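Local coordinates for uncharacterized HTH-type transcriptional regulator YurK (PDB 2IKK), which probably acts as a DNA-binding transcription regulator of the GntR family, represented here by its C-terminal UTRA domain, at residues L50-Q53 with P57-E60; D99-Q104 with P151-L156. All coordinates share one frame; numbering follows the deposited sequence.

Contact 1: residues L50-Q53 with P57-E60; sequences LQIQ and PVVE
Val-58 meets Leu-50 and Ile-52 through a single methyl, and its side chain is the simplest guide to how the end of helix 44-50 is fastened to the strand that follows it. Val-58 CB stays well back, 5.0 Å from Leu-50 CD1, the nearest methyl across the contact. From there the branch divides. CG1, anti to the carbonyl carbon (chi1 -65°), projects toward the paired tips of the two opposing side chains, where it lies 3.9 Å from CD1 of Ile-52 and 4.1 Å from CD1 of Leu-50. CG2 turns off this line and stays 5.8 Å from the same Leu-50 CD1.

The two partners arrive by different routes. Leu-50, next to the Schellman residue Gln-51, offers one arm of its fork, CD1. Ile-52 sends a nearly straight CG1-CD1 arm (chi2 -162°) from the loop. Leu-50 CD1 and Ile-52 CD1 touch each other at 4.0 Å, so three methyls close into a triangle. Gln-51, between them, has positive phi and closes the helix in a Schellman motif; after that turn Ile-52, like Leu-50, points toward Val-58. Pro-80 of the adjacent strand 71-80 touches both of them, while Ile-40 flanks Val-58 from strand 33-41.

No hydrogen bond spans the two segments. The joint probably rests on shape and on shielding of methyls from water, less completely at the partly exposed Ile-52: an apolar clasp between the end of helix 44-50 with its following loop and the start of strand 57-66.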
loop_
_atom_site.group_PDB
_atom_site.type_symbol
_atom_site.label_atom_id
_atom_site.label_comp_id
_atom_site.label_asym_id
_atom_site.label_seq_id
_atom_site.Cartn_x
_atom_site.Cartn_y
_atom_site.Cartn_z
ATOM N N LEU A 50 19.911 -7.590 5.794
ATOM C CA LEU A 50 20.689 -8.479 4.891
ATOM C C LEU A 50 21.295 -9.699 5.616
ATOM O O LEU A 50 21.928 -10.565 4.957
ATOM C CB LEU A 50 21.805 -7.716 4.128
ATOM C CG LEU A 50 21.224 -6.643 3.167
ATOM C CD1 LEU A 50 22.407 -5.752 2.548
ATOM C CD2 LEU A 50 20.383 -7.368 2.072
ATOM N N GLN A 51 21.155 -9.704 6.932
ATOM C CA GLN A 51 21.665 -10.727 7.855
ATOM C C GLN A 51 23.200 -10.941 7.597
ATOM O O GLN A 51 23.680 -12.083 7.321
ATOM C CB GLN A 51 20.942 -12.060 7.618
ATOM C CG GLN A 51 19.437 -12.055 7.995
ATOM C CD GLN A 51 19.126 -12.307 9.474
ATOM O OE1 GLN A 51 20.034 -12.252 10.335
ATOM N NE2 GLN A 51 17.832 -12.674 9.779
ATOM N N ILE A 52 23.922 -9.838 7.659
ATOM C CA ILE A 52 25.369 -9.830 7.509
ATOM C C ILE A 52 26.005 -9.150 8.712
ATOM O O ILE A 52 25.335 -8.536 9.499
ATOM C CB ILE A 52 25.807 -9.184 6.235
ATOM C CG1 ILE A 52 25.423 -7.695 6.199
ATOM C CG2 ILE A 52 25.304 -9.990 5.048
ATOM C CD1 ILE A 52 25.428 -7.000 4.778
ATOM N N GLN A 53 27.319 -9.266 8.811
ATOM C CA GLN A 53 28.080 -8.621 9.920
ATOM C C GLN A 53 27.942 -7.097 9.994
ATOM O O GLN A 53 27.740 -6.431 8.944
ATOM C CB GLN A 53 29.570 -8.888 9.701
ATOM C CG GLN A 53 29.947 -10.402 9.628
ATOM C CD GLN A 53 31.454 -10.594 9.607
ATOM O OE1 GLN A 53 32.202 -9.615 9.554
ATOM N NE2 GLN A 53 31.923 -11.864 9.624
ATOM N N PRO A 57 30.767 -4.457 3.866
ATOM C CA PRO A 57 30.729 -3.635 2.636
ATOM C C PRO A 57 29.479 -3.889 1.825
ATOM O O PRO A 57 29.166 -5.028 1.442
ATOM C CB PRO A 57 31.978 -4.078 1.860
ATOM C CG PRO A 57 32.162 -5.586 2.307
ATOM C CD PRO A 57 31.909 -5.393 3.853
ATOM N N VAL A 58 28.786 -2.799 1.499
ATOM C CA VAL A 58 27.645 -2.938 0.626
ATOM C C VAL A 58 27.725 -1.951 -0.509
ATOM O O VAL A 58 28.376 -0.923 -0.353
ATOM C CB VAL A 58 26.280 -2.770 1.408
ATOM C CG1 VAL A 58 26.062 -3.886 2.442
ATOM C CG2 VAL A 58 26.208 -1.403 2.004
ATOM N N VAL A 59 27.153 -2.275 -1.651
ATOM C CA VAL A 59 27.100 -1.297 -2.721
ATOM C C VAL A 59 25.777 -0.531 -2.527
ATOM O O VAL A 59 24.725 -1.162 -2.471
ATOM C CB VAL A 59 27.090 -1.998 -4.105
ATOM C CG1 VAL A 59 26.863 -1.017 -5.190
ATOM C CG2 VAL A 59 28.418 -2.714 -4.289
ATOM N N GLU A 60 25.842 0.806 -2.395
ATOM C CA GLU A 60 24.616 1.653 -2.262
ATOM C C GLU A 60 24.273 2.240 -3.607
ATOM O O GLU A 60 24.980 3.116 -4.094
ATOM C CB GLU A 60 24.844 2.728 -1.191
ATOM C CG GLU A 60 23.579 3.604 -0.946
ATOM C CD GLU A 60 23.741 4.491 0.263
ATOM O OE1 GLU A 60 24.455 5.475 0.071
ATOM O OE2 GLU A 60 23.269 4.162 1.388
#

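Contact 2: residues D99-Q104 with P151-L156; sequences DILKQQ and PIYCSL
Leu-101 reaches Tyr-153 because the first torsions of both residues aim their side chains into the gap between helix and sheet. In Leu-101, CG is set anti to the carbonyl carbon (chi1 -73°), which extends the fork off the helix toward the strand. In Tyr-153, CG stands between the backbone N and the carbonyl carbon (chi1 66°), and the ring rises on the side of helix 97-105. The leading methyl, CD1 of Leu-101, then settles against one flank of the ring, equally close to CD2 and CE2 of Tyr-153 at 3.9 Å each. Ile-152 adds the tip of its chain, with its CD1 4.4 Å from the same Leu-101 CD1, a looser touch.

That neighbouring strand residues both face the helix reflects a classic beta bulge: Ile-152 and Tyr-153 share Ala-144 as backbone partner on strand 136-146, and Ile-152 has the nearly helical psi of the first bulge position. The irregularity gives Leu-101 a two-residue seat. Around it, the His-98 ring stands roughly perpendicular to that of Tyr-153, and Phe-84 packs on Leu-101 from a loop.

The contact is wholly apolar, a methyl on the aromatic ring plus a looser methyl-methyl touch, and no hydrogen bond joins the segments. The tyrosine hydroxyl lies beyond this apolar zone and has a weak hydrogen bond to Lys-142. The chemistry implies a division of labour within one buried side chain: the ring's hydrocarbon flank seats helix 97-105 on the sheet, while its phenolic end meets a polar group.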
loop_
_atom_site.group_PDB
_atom_site.type_symbol
_atom_site.label_atom_id
_atom_site.label_comp_id
_atom_site.label_asym_id
_atom_site.label_seq_id
_atom_site.Cartn_x
_atom_site.Cartn_y
_atom_site.Cartn_z
ATOM N N ASP A 99 18.963 -8.898 -14.177
ATOM C CA ASP A 99 19.821 -9.549 -15.188
ATOM C C ASP A 99 21.261 -9.836 -14.743
ATOM O O ASP A 99 21.785 -10.923 -15.014
ATOM C CB ASP A 99 19.834 -8.681 -16.450
ATOM C CG ASP A 99 18.670 -8.961 -17.350
ATOM O OD1 ASP A 99 17.784 -9.785 -16.964
ATOM O OD2 ASP A 99 18.651 -8.361 -18.453
ATOM N N ILE A 100 21.875 -8.884 -14.020
ATOM C CA ILE A 100 23.245 -9.018 -13.503
ATOM C C ILE A 100 23.238 -10.136 -12.474
ATOM O O ILE A 100 24.039 -11.044 -12.542
ATOM C CB ILE A 100 23.740 -7.671 -12.856
ATOM C CG1 ILE A 100 23.962 -6.635 -13.965
ATOM C CG2 ILE A 100 25.003 -7.836 -12.015
ATOM C CD1 ILE A 100 24.750 -7.156 -15.246
ATOM N N LEU A 101 22.298 -10.118 -11.556
ATOM C CA LEU A 101 22.262 -11.160 -10.540
ATOM C C LEU A 101 22.134 -12.538 -11.175
ATOM O O LEU A 101 22.848 -13.465 -10.808
ATOM C CB LEU A 101 21.072 -10.948 -9.579
ATOM C CG LEU A 101 21.261 -9.765 -8.586
ATOM C CD1 LEU A 101 19.868 -9.417 -7.949
ATOM C CD2 LEU A 101 22.247 -10.044 -7.535
ATOM N N LYS A 102 21.227 -12.663 -12.124
ATOM C CA LYS A 102 21.013 -13.906 -12.859
ATOM C C LYS A 102 22.214 -14.381 -13.677
ATOM O O LYS A 102 22.705 -15.529 -13.485
ATOM C CB LYS A 102 19.773 -13.791 -13.699
ATOM C CG LYS A 102 19.385 -15.122 -14.330
ATOM C CD LYS A 102 17.918 -15.207 -14.414
ATOM C CE LYS A 102 17.519 -16.459 -15.169
ATOM N NZ LYS A 102 16.256 -16.164 -15.904
ATOM N N GLN A 103 22.716 -13.525 -14.575
ATOM C CA GLN A 103 23.864 -13.976 -15.405
ATOM C C GLN A 103 25.220 -14.026 -14.689
ATOM O O GLN A 103 26.032 -14.946 -14.907
ATOM C CB GLN A 103 23.928 -13.186 -16.748
ATOM C CG GLN A 103 23.440 -13.923 -18.017
ATOM C CD GLN A 103 22.355 -15.009 -17.777
ATOM O OE1 GLN A 103 22.620 -16.224 -17.885
ATOM N NE2 GLN A 103 21.156 -14.576 -17.437
ATOM N N GLN A 104 25.499 -13.067 -13.812
ATOM C CA GLN A 104 26.812 -13.010 -13.228
ATOM C C GLN A 104 26.900 -13.913 -12.006
ATOM O O GLN A 104 27.974 -14.492 -11.740
ATOM C CB GLN A 104 27.204 -11.572 -12.836
ATOM C CG GLN A 104 27.428 -10.649 -14.075
ATOM C CD GLN A 104 28.439 -11.217 -15.091
ATOM O OE1 GLN A 104 28.196 -11.193 -16.286
ATOM N NE2 GLN A 104 29.573 -11.664 -14.605
ATOM N N PRO A 151 18.344 -13.604 2.331
ATOM C CA PRO A 151 18.214 -12.211 1.786
ATOM C C PRO A 151 19.363 -11.898 0.783
ATOM O O PRO A 151 20.528 -12.255 1.036
ATOM C CB PRO A 151 18.259 -11.309 3.064
ATOM C CG PRO A 151 18.992 -12.126 4.057
ATOM C CD PRO A 151 18.574 -13.573 3.802
ATOM N N ILE A 152 19.034 -11.207 -0.315
ATOM C CA ILE A 152 19.979 -10.909 -1.385
ATOM C C ILE A 152 20.198 -9.424 -1.644
ATOM O O ILE A 152 21.310 -9.034 -1.994
ATOM C CB ILE A 152 19.685 -11.595 -2.707
ATOM C CG1 ILE A 152 18.212 -11.396 -3.173
ATOM C CG2 ILE A 152 20.047 -13.143 -2.551
ATOM C CD1 ILE A 152 18.043 -11.765 -4.677
ATOM N N TYR A 153 19.160 -8.630 -1.453
ATOM C CA TYR A 153 19.340 -7.187 -1.489
ATOM C C TYR A 153 18.173 -6.484 -0.798
ATOM O O TYR A 153 17.097 -7.100 -0.509
ATOM C CB TYR A 153 19.512 -6.707 -2.915
ATOM C CG TYR A 153 18.255 -6.897 -3.791
ATOM C CD1 TYR A 153 17.227 -5.978 -3.764
ATOM C CD2 TYR A 153 18.159 -7.964 -4.709
ATOM C CE1 TYR A 153 16.081 -6.104 -4.570
ATOM C CE2 TYR A 153 17.070 -8.101 -5.541
ATOM C CZ TYR A 153 15.979 -7.185 -5.432
ATOM O OH TYR A 153 14.835 -7.275 -6.181
ATOM N N CYS A 154 18.352 -5.200 -0.461
ATOM C CA CYS A 154 17.182 -4.519 0.097
ATOM C C CYS A 154 17.023 -3.174 -0.574
ATOM O O CYS A 154 18.025 -2.608 -0.983
ATOM C CB CYS A 154 17.292 -4.422 1.623
ATOM S SG CYS A 154 18.779 -3.635 2.289
ATOM N N SER A 155 15.800 -2.640 -0.650
ATOM C CA SER A 155 15.575 -1.439 -1.464
ATOM C C SER A 155 14.656 -0.559 -0.657
ATOM O O SER A 155 13.813 -1.040 0.096
ATOM C CB SER A 155 14.921 -1.842 -2.815
ATOM O OG SER A 155 15.714 -2.602 -3.815
ATOM N N LEU A 156 14.796 0.745 -0.810
ATOM C CA LEU A 156 13.821 1.676 -0.254
ATOM C C LEU A 156 13.461 2.514 -1.471
ATOM O O LEU A 156 14.353 3.001 -2.169
ATOM C CB LEU A 156 14.485 2.522 0.748
ATOM C CG LEU A 156 13.917 2.734 2.137
ATOM C CD1 LEU A 156 13.541 1.453 2.926
ATOM C CD2 LEU A 156 14.965 3.602 2.871
#

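How the contacts relate
Between their paired segments both contacts are purely apolar; contact 1 sets a helix end, contact 2 a helix, against the same antiparallel sheet, on opposite faces. Contact 1 is local, tying the end of helix 44-50 and the loop after it to the next strand, with Ile-52 partly exposed. Contact 2 joins parts 47 residues apart at their closest ends, lies nearer the chain's centre and has all its touching residues buried. Methyls meet methyls in the first; an aromatic ring enters the second. Strand 150-160 connects them: CD2 of Leu-50, turned from contact 1, rests 3.7 Å from CA of Tyr-153, and Cys-154 packs against helix 44-50. One sheet thus holds helices on both faces.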